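Long-range contacts in putative ABC transporter (Thermobispora bispora, PDB 4PE6), which probably serves as the solute-binding protein of an ABC transporter, likely for sugars, and here holds a trihydroxybutanoic acid in its pocket: residues 65-71 against 89-95; 74-78 against 98-102; 231-237 against 252-258. All blocks are in the same frame, centred on the assembly; numbering follows the deposited sequence.

Contact 1 of 3, residues 65-71 against 89-95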
loop_
_atom_site.group_PDB
_atom_site.type_symbol
_atom_site.label_atom_id
_atom_site.label_comp_id
_atom_site.label_asym_id
_atom_site.label_seq_id
_atom_site.Cartn_x
_atom_site.Cartn_y
_atom_site.Cartn_z
ATOM N N ASN A 65 2.479 13.708 2.203
ATOM C CA ASN A 65 2.952 12.779 3.236
ATOM C C ASN A 65 3.680 13.555 4.350
ATOM O O ASN A 65 4.879 13.326 4.583
ATOM C CB ASN A 65 3.852 11.697 2.593
ATOM C CG ASN A 65 4.069 10.478 3.489
ATOM O OD1 ASN A 65 3.147 9.953 4.095
ATOM N ND2 ASN A 65 5.305 9.996 3.525
ATOM N N SER A 66 2.953 14.475 5.008
ATOM C CA SER A 66 3.544 15.393 6.005
ATOM C C SER A 66 3.303 14.984 7.468
ATOM O O SER A 66 2.184 15.041 7.999
ATOM C CB SER A 66 3.092 16.844 5.795
ATOM O OG SER A 66 3.280 17.609 6.996
ATOM N N ALA A 67 4.394 14.626 8.122
ATOM C CA ALA A 67 4.362 14.133 9.482
ATOM C C ALA A 67 3.921 15.175 10.506
ATOM O O ALA A 67 3.233 14.848 11.467
ATOM C CB ALA A 67 5.731 13.593 9.845
ATOM N N THR A 68 4.309 16.433 10.314
ATOM C CA THR A 68 4.060 17.436 11.343
ATOM C C THR A 68 2.562 17.620 11.595
ATOM O O THR A 68 2.131 17.699 12.744
ATOM C CB THR A 68 4.732 18.777 10.992
ATOM O OG1 THR A 68 6.131 18.548 10.811
ATOM C CG2 THR A 68 4.522 19.813 12.104
ATOM N N GLU A 69 1.757 17.657 10.537
ATOM C CA GLU A 69 0.317 17.828 10.755
ATOM C C GLU A 69 -0.316 16.537 11.286
ATOM O O GLU A 69 -1.213 16.591 12.108
ATOM C CB GLU A 69 -0.414 18.348 9.511
ATOM C CG GLU A 69 -1.909 18.677 9.734
ATOM C CD GLU A 69 -2.204 19.580 10.938
ATOM O OE1 GLU A 69 -1.499 20.607 11.156
ATOM O OE2 GLU A 69 -3.178 19.282 11.665
ATOM N N GLN A 70 0.168 15.381 10.850
ATOM C CA GLN A 70 -0.340 14.110 11.387
ATOM C C GLN A 70 -0.133 14.034 12.906
ATOM O O GLN A 70 -1.008 13.594 13.654
ATOM C CB GLN A 70 0.338 12.908 10.727
ATOM C CG GLN A 70 -0.224 11.576 11.196
ATOM C CD GLN A 70 0.267 10.368 10.435
ATOM O OE1 GLN A 70 1.355 10.374 9.873
ATOM N NE2 GLN A 70 -0.538 9.288 10.448
ATOM N N VAL A 71 1.029 14.485 13.365
ATOM C CA VAL A 71 1.314 14.467 14.796
ATOM C C VAL A 71 0.295 15.338 15.527
ATOM O O VAL A 71 -0.267 14.921 16.538
ATOM C CB VAL A 71 2.755 14.931 15.093
ATOM C CG1 VAL A 71 2.947 15.136 16.586
ATOM C CG2 VAL A 71 3.751 13.908 14.548
ATOM N N PRO A 89 1.700 5.680 9.243
ATOM C CA PRO A 89 2.575 6.803 9.558
ATOM C C PRO A 89 3.172 7.494 8.363
ATOM O O PRO A 89 3.624 6.846 7.412
ATOM C CB PRO A 89 3.664 6.160 10.439
ATOM C CG PRO A 89 3.708 4.765 10.007
ATOM C CD PRO A 89 2.330 4.383 9.538
ATOM N N ALA A 90 3.169 8.819 8.411
ATOM C CA ALA A 90 3.762 9.631 7.353
ATOM C C ALA A 90 5.297 9.501 7.342
ATOM O O ALA A 90 5.904 9.570 6.267
ATOM C CB ALA A 90 3.366 11.097 7.524
ATOM N N SER A 91 5.889 9.276 8.517
ATOM C CA SER A 91 7.361 9.281 8.715
ATOM C C SER A 91 7.827 8.056 9.473
ATOM O O SER A 91 7.109 7.545 10.322
ATOM C CB SER A 91 7.799 10.536 9.490
ATOM O OG SER A 91 9.064 10.372 10.154
ATOM N N PRO A 92 9.047 7.579 9.185
ATOM C CA PRO A 92 9.549 6.475 9.995
ATOM C C PRO A 92 9.898 6.860 11.450
ATOM O O PRO A 92 10.039 5.970 12.276
ATOM C CB PRO A 92 10.827 6.017 9.263
ATOM C CG PRO A 92 11.104 7.017 8.212
ATOM C CD PRO A 92 9.941 7.956 8.078
ATOM N N THR A 93 10.062 8.155 11.727
ATOM C CA THR A 93 10.598 8.632 13.021
ATOM C C THR A 93 9.756 9.709 13.729
ATOM O O THR A 93 9.700 9.762 14.954
ATOM C CB THR A 93 12.033 9.181 12.820
ATOM O OG1 THR A 93 12.022 10.199 11.815
ATOM C CG2 THR A 93 12.962 8.088 12.340
ATOM N N ALA A 94 9.100 10.577 12.983
ATOM C CA ALA A 94 8.477 11.768 13.572
ATOM C C ALA A 94 7.294 11.492 14.525
ATOM O O ALA A 94 6.952 12.354 15.344
ATOM C CB ALA A 94 8.050 12.734 12.465
ATOM N N LEU A 95 6.674 10.313 14.433
ATOM C CA LEU A 95 5.501 9.990 15.252
ATOM C C LEU A 95 5.823 9.266 16.567
ATOM O O LEU A 95 4.930 9.028 17.389
ATOM C CB LEU A 95 4.506 9.136 14.458
ATOM C CG LEU A 95 3.542 9.902 13.558
ATOM C CD1 LEU A 95 4.263 10.456 12.336
ATOM C CD2 LEU A 95 2.418 8.955 13.143
HETATM O O HOH W 1 2.086 7.490 4.923
#
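Gln70 reaches across from the first turn of its helix to take the backbone N-H of Ala90: Ala90 N lies 2.8 Å from Gln70 OE1, in the plane of the amide and on a lone pair, with a C=O...N angle of 144°. The side chain is fully drawn out, CG anti to the backbone N (chi1 -176°), and this length carries the amide over to the loop. Its amide meets Leu95, which crosses the chain at about a right angle, Leu95 CD2 3.7 Å from Gln70 CD. Ala67, small enough to let the loop come close, sets its CB 3.6 Å from Ala94 CB and also against Ser91 CB. Val71 CG2 rests on Leu95 CD1 at 4.1 Å. Asn65 ND2 stands 2.8 Å from Ala90 O, while a water within hydrogen-bonding distance of both Asn65 OD1 and Pro89 O bridges the two. Ser91 shapes the loop from within: its OG accepts from the backbone N of Thr93 and Ala94, an ST turn and ST motif together. Farther out, Gln70 NE2 gives hydrogen bonds to Ser24 OG and Asn88 O, which fixes the amide's rotation. In this alpha/beta periplasmic-binding-protein fold the contact lies near the pocket, the Asn65 side chain about 8 Å from the bound trihydroxybutanoic acid, and joins the start of helix 67-78 to the loop between strand 84-88 and helix 96-104, above Ile87 of that strand.

Contact 2 of 3, residues 74-78 against 98-102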
loop_
_atom_site.group_PDB
_atom_site.type_symbol
_atom_site.label_atom_id
_atom_site.label_comp_id
_atom_site.label_asym_id
_atom_site.label_seq_id
_atom_site.Cartn_x
_atom_site.Cartn_y
_atom_site.Cartn_z
ATOM N N ILE A 74 -3.057 13.541 15.624
ATOM C CA ILE A 74 -3.114 12.475 16.603
ATOM C C ILE A 74 -3.373 13.044 18.010
ATOM O O ILE A 74 -4.197 12.514 18.745
ATOM C CB ILE A 74 -1.856 11.586 16.527
ATOM C CG1 ILE A 74 -1.855 10.830 15.191
ATOM C CG2 ILE A 74 -1.793 10.641 17.718
ATOM C CD1 ILE A 74 -0.632 9.965 14.930
ATOM N N LYS A 75 -2.733 14.158 18.358
ATOM C CA LYS A 75 -3.015 14.799 19.639
ATOM C C LYS A 75 -4.483 15.225 19.753
ATOM O O LYS A 75 -5.091 15.046 20.804
ATOM C CB LYS A 75 -2.073 15.967 19.884
ATOM C CG LYS A 75 -0.626 15.523 19.979
ATOM C CD LYS A 75 0.333 16.691 19.910
ATOM C CE LYS A 75 1.766 16.205 20.088
ATOM N NZ LYS A 75 2.707 17.325 19.922
ATOM N N SER A 76 -5.076 15.754 18.683
ATOM C CA SER A 76 -6.509 16.094 18.729
ATOM C C SER A 76 -7.372 14.832 18.892
ATOM O O SER A 76 -8.401 14.852 19.591
ATOM C CB SER A 76 -6.946 16.927 17.515
ATOM O OG SER A 76 -6.439 18.256 17.619
ATOM N N LEU A 77 -6.950 13.734 18.276
ATOM C CA LEU A 77 -7.647 12.453 18.454
ATOM C C LEU A 77 -7.548 11.968 19.899
ATOM O O LEU A 77 -8.530 11.472 20.460
ATOM C CB LEU A 77 -7.109 11.369 17.506
ATOM C CG LEU A 77 -7.673 11.418 16.075
ATOM C CD1 LEU A 77 -6.853 10.536 15.154
ATOM C CD2 LEU A 77 -9.131 11.008 16.066
ATOM N N LEU A 78 -6.377 12.104 20.514
ATOM C CA LEU A 78 -6.218 11.609 21.884
ATOM C C LEU A 78 -7.144 12.316 22.874
ATOM O O LEU A 78 -7.617 11.699 23.824
ATOM C CB LEU A 78 -4.770 11.708 22.349
ATOM C CG LEU A 78 -3.822 10.748 21.637
ATOM C CD1 LEU A 78 -2.430 10.945 22.204
ATOM C CD2 LEU A 78 -4.273 9.295 21.771
ATOM N N VAL A 98 4.542 10.892 19.941
ATOM C CA VAL A 98 3.100 10.917 20.142
ATOM C C VAL A 98 2.552 9.507 20.266
ATOM O O VAL A 98 1.555 9.298 20.951
ATOM C CB VAL A 98 2.341 11.740 19.079
ATOM C CG1 VAL A 98 2.233 10.998 17.758
ATOM C CG2 VAL A 98 0.958 12.114 19.599
ATOM N N ILE A 99 3.213 8.542 19.632
ATOM C CA ILE A 99 2.822 7.139 19.788
ATOM C C ILE A 99 3.033 6.749 21.239
ATOM O O ILE A 99 2.164 6.137 21.854
ATOM C CB ILE A 99 3.545 6.211 18.785
ATOM C CG1 ILE A 99 2.948 6.409 17.380
ATOM C CG2 ILE A 99 3.440 4.754 19.202
ATOM C CD1 ILE A 99 3.726 5.721 16.268
ATOM N N GLN A 100 4.169 7.134 21.807
ATOM C CA GLN A 100 4.420 6.834 23.209
ATOM C C GLN A 100 3.436 7.570 24.120
ATOM O O GLN A 100 3.035 7.043 25.150
ATOM C CB GLN A 100 5.860 7.153 23.578
ATOM C CG GLN A 100 6.251 6.709 24.985
ATOM C CD GLN A 100 6.220 5.210 25.139
ATOM O OE1 GLN A 100 6.944 4.502 24.452
ATOM N NE2 GLN A 100 5.376 4.714 26.034
ATOM N N GLN A 101 3.030 8.780 23.731
ATOM C CA GLN A 101 2.045 9.542 24.486
ATOM C C GLN A 101 0.703 8.803 24.506
ATOM O O GLN A 101 0.035 8.710 25.553
ATOM C CB GLN A 101 1.890 10.955 23.884
ATOM C CG GLN A 101 0.856 11.833 24.580
ATOM C CD GLN A 101 0.611 13.149 23.875
ATOM O OE1 GLN A 101 1.496 13.689 23.212
ATOM N NE2 GLN A 101 -0.604 13.680 24.023
ATOM N N ALA A 102 0.303 8.284 23.348
ATOM C CA ALA A 102 -0.905 7.490 23.246
ATOM C C ALA A 102 -0.840 6.263 24.162
ATOM O O ALA A 102 -1.770 6.004 24.907
ATOM C CB ALA A 102 -1.155 7.068 21.803
#
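Leu78 and Ile74 pack against Val98 and Ala102 where two neighbouring helices of an alpha/beta, periplasmic-binding-protein fold run side by side. The axes of the segments 74-78 and 98-102 come within 10.6 Å and lie only 8° from parallel, a spacing bridged by branched side chains and the small Ala102. Leu78 can be followed outward: CB directs the chain toward the facing helix, CG lies anti to the carbonyl carbon (chi1 -69°), and the two methyls then divide the work. CD2 settles on Ala102 CB at 3.8 Å; CD1 touches Ala102 CA and reaches Gln101 NE2, also at 3.8 Å. Leucine suits the place because its fork can meet the alanine with one methyl and the amide end of the extended Gln101 with the other. One turn earlier, Ile74 is the more buried residue, its side chain also touching Leu85 and Ile87 of strand 84-88. Lys75, at the exposed margin, contributes methylene groups: CG leans on Val98 CG2, and CE comes to 4.0 Å from Gln101 OE1, the two chains crossing at about a right angle. Val98 CG2, anti to its backbone N, points between Ile74 and Lys75, and it meets Ile74 CG2 methyl to methyl at 3.6 Å.

Contact 3 of 3, residues 231-237 against 252-258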
loop_
_atom_site.group_PDB
_atom_site.type_symbol
_atom_site.label_atom_id
_atom_site.label_comp_id
_atom_site.label_asym_id
_atom_site.label_seq_id
_atom_site.Cartn_x
_atom_site.Cartn_y
_atom_site.Cartn_z
ATOM N N PRO A 231 5.524 1.318 -22.713
ATOM C CA PRO A 231 6.512 0.345 -22.191
ATOM C C PRO A 231 5.919 -0.677 -21.246
ATOM O O PRO A 231 4.734 -0.630 -20.965
ATOM C CB PRO A 231 7.495 1.237 -21.426
ATOM C CG PRO A 231 6.648 2.362 -20.952
ATOM C CD PRO A 231 5.650 2.627 -22.045
ATOM N N ALA A 232 6.743 -1.605 -20.733
ATOM C CA ALA A 232 6.307 -2.431 -19.603
ATOM C C ALA A 232 6.113 -1.519 -18.403
ATOM O O ALA A 232 6.983 -0.711 -18.091
ATOM C CB ALA A 232 7.326 -3.532 -19.288
ATOM N N VAL A 233 4.961 -1.615 -17.755
ATOM C CA VAL A 233 4.650 -0.777 -16.597
ATOM C C VAL A 233 4.212 -1.595 -15.384
ATOM O O VAL A 233 3.981 -2.814 -15.458
ATOM C CB VAL A 233 3.563 0.287 -16.931
ATOM C CG1 VAL A 233 4.070 1.268 -17.978
ATOM C CG2 VAL A 233 2.278 -0.367 -17.407
ATOM N N THR A 234 4.108 -0.917 -14.250
ATOM C CA THR A 234 3.649 -1.525 -13.010
ATOM C C THR A 234 2.280 -0.941 -12.725
ATOM O O THR A 234 2.170 0.177 -12.249
ATOM C CB THR A 234 4.616 -1.235 -11.850
ATOM O OG1 THR A 234 4.838 0.181 -11.725
ATOM C CG2 THR A 234 5.944 -1.932 -12.083
ATOM N N PHE A 235 1.231 -1.691 -13.068
ATOM C CA PHE A 235 -0.113 -1.187 -12.950
ATOM C C PHE A 235 -0.610 -1.105 -11.526
ATOM O O PHE A 235 -0.237 -1.902 -10.670
ATOM C CB PHE A 235 -1.083 -2.096 -13.714
ATOM C CG PHE A 235 -1.020 -1.921 -15.190
ATOM C CD1 PHE A 235 -1.397 -0.715 -15.765
ATOM C CD2 PHE A 235 -0.620 -2.957 -16.009
ATOM C CE1 PHE A 235 -1.351 -0.541 -17.132
ATOM C CE2 PHE A 235 -0.580 -2.783 -17.389
ATOM C CZ PHE A 235 -0.947 -1.576 -17.941
ATOM N N GLU A 236 -1.515 -0.155 -11.336
ATOM C CA GLU A 236 -2.511 -0.183 -10.255
ATOM C C GLU A 236 -3.187 -1.544 -10.215
ATOM O O GLU A 236 -3.440 -2.141 -11.267
ATOM C CB GLU A 236 -3.611 0.855 -10.514
ATOM C CG GLU A 236 -3.169 2.306 -10.477
ATOM C CD GLU A 236 -2.615 2.840 -11.783
ATOM O OE1 GLU A 236 -2.369 2.057 -12.718
ATOM O OE2 GLU A 236 -2.400 4.065 -11.861
ATOM N N THR A 237 -3.534 -2.002 -9.021
ATOM C CA THR A 237 -4.318 -3.220 -8.845
ATOM C C THR A 237 -5.789 -2.841 -8.742
ATOM O O THR A 237 -6.528 -3.412 -7.950
ATOM C CB THR A 237 -3.878 -3.975 -7.579
ATOM O OG1 THR A 237 -3.790 -3.051 -6.490
ATOM C CG2 THR A 237 -2.524 -4.655 -7.808
ATOM N N ASN A 252 3.492 -7.107 -22.756
ATOM C CA ASN A 252 4.841 -6.576 -22.926
ATOM C C ASN A 252 5.699 -6.626 -21.663
ATOM O O ASN A 252 6.717 -5.938 -21.577
ATOM C CB ASN A 252 4.736 -5.123 -23.388
ATOM C CG ASN A 252 4.093 -4.221 -22.348
ATOM O OD1 ASN A 252 3.595 -4.684 -21.317
ATOM N ND2 ASN A 252 4.086 -2.923 -22.624
ATOM N N GLY A 253 5.295 -7.432 -20.690
ATOM C CA GLY A 253 6.043 -7.552 -19.442
ATOM C C GLY A 253 5.432 -6.741 -18.320
ATOM O O GLY A 253 5.966 -6.724 -17.207
ATOM N N SER A 254 4.330 -6.039 -18.604
ATOM C CA SER A 254 3.645 -5.274 -17.567
ATOM C C SER A 254 3.215 -6.190 -16.443
ATOM O O SER A 254 2.968 -7.364 -16.672
ATOM C CB SER A 254 2.469 -4.482 -18.143
ATOM O OG SER A 254 2.960 -3.409 -18.938
ATOM N N VAL A 255 3.190 -5.662 -15.216
ATOM C CA VAL A 255 2.776 -6.426 -14.022
ATOM C C VAL A 255 1.762 -5.641 -13.200
ATOM O O VAL A 255 1.564 -4.441 -13.415
ATOM C CB VAL A 255 3.971 -6.809 -13.141
ATOM C CG1 VAL A 255 4.888 -7.740 -13.904
ATOM C CG2 VAL A 255 4.707 -5.556 -12.651
ATOM N N ALA A 256 1.088 -6.333 -12.292
ATOM C CA ALA A 256 0.157 -5.705 -11.361
ATOM C C ALA A 256 0.325 -6.306 -9.985
ATOM O O ALA A 256 -0.159 -7.422 -9.709
ATOM C CB ALA A 256 -1.279 -5.890 -11.838
ATOM N N VAL A 257 1.017 -5.574 -9.123
ATOM C CA VAL A 257 1.273 -6.005 -7.739
ATOM C C VAL A 257 1.302 -4.781 -6.807
ATOM O O VAL A 257 1.841 -3.732 -7.156
ATOM C CB VAL A 257 2.588 -6.827 -7.644
ATOM C CG1 VAL A 257 3.769 -6.051 -8.228
ATOM C CG2 VAL A 257 2.863 -7.249 -6.207
HETATM N N MSE A 258 0.678 -4.891 -5.640
HETATM C CA MSE A 258 0.724 -3.846 -4.617
HETATM C C MSE A 258 0.512 -4.505 -3.285
HETATM O O MSE A 258 0.104 -5.672 -3.199
HETATM C CB MSE A 258 -0.386 -2.777 -4.778
HETATM C CG MSE A 258 -0.305 -2.039 -6.092
HETATM SE SE MSE A 258 -1.419 -0.413 -6.111
HETATM C CE MSE A 258 -0.201 0.779 -5.092
HETATM O O HOH W 2 2.289 -2.719 -9.725
#
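Phe235 lays its ring beside Ser254, CE2 3.6 Å from Ser254 CB, while Val233 CG2 sits 3.5 Å above one ring face, offset toward the rim. Phe235 CB also meets Ala256 CB. Ser254 uses its hydroxyl twice: OG accepts from Val233 N at 2.9 Å, nearly straight (171°), and donates to Asn252 OD1, in the plane of that amide and on a lone pair. Asn252 OD1 takes Ser254 N as well, tilted 35° from the plane, an Asx turn. Replacing Asn252 by an alanine would probably leave Ser254 OG and N without their shared acceptor, freeing the hydroxyl that receives Val233 N to turn. Gly253 has a positive phi (100°), where a CB would press on the carbonyl O of Asn252 and also come near Ala232 CB. This turn leads into a parallel pair, the weakly bonded strand 232-235 and strand 255-258 of a beta-alpha-beta unit through helix 239-247. Val255 N donates to Val233 O, and Phe235 N to Val255 O at 2.8 Å. On the opposite face from Phe235, Thr234 CG2 and Val255 CG2 lie side by side, 3.9 Å apart. Where strand 232-235 ends, a water lies between Phe235 O and Val257 N, accepting from the latter. Met258, a selenomethionine, crosses Thr237 with SE 3.6 Å from Thr237 OG1, and its side chain touches the bound trihydroxybutanoic acid.

Overall arrangement
From the N terminus, past strand 20-25, helix 31-49 and strand 55-60, the chain reaches helix 67-78, whose opening turn enters contact 1 and whose last turns enter contact 2. After strand 84-88, residues 89-95 return to close contact 1, and residues 98-102 then close contact 2, so the two cross along the chain. They touch through Leu95 and Ile74 and through Val71 and Val98, making one continuous seam that binds helix 67-78 to the following loop and helix 96-104. Contact 3 comes later, in series, closing the loop around helix 239-247 and joining two adjacent strands on the opposite side of the chain's centre, its own centre about 29 Å from that of contact 1.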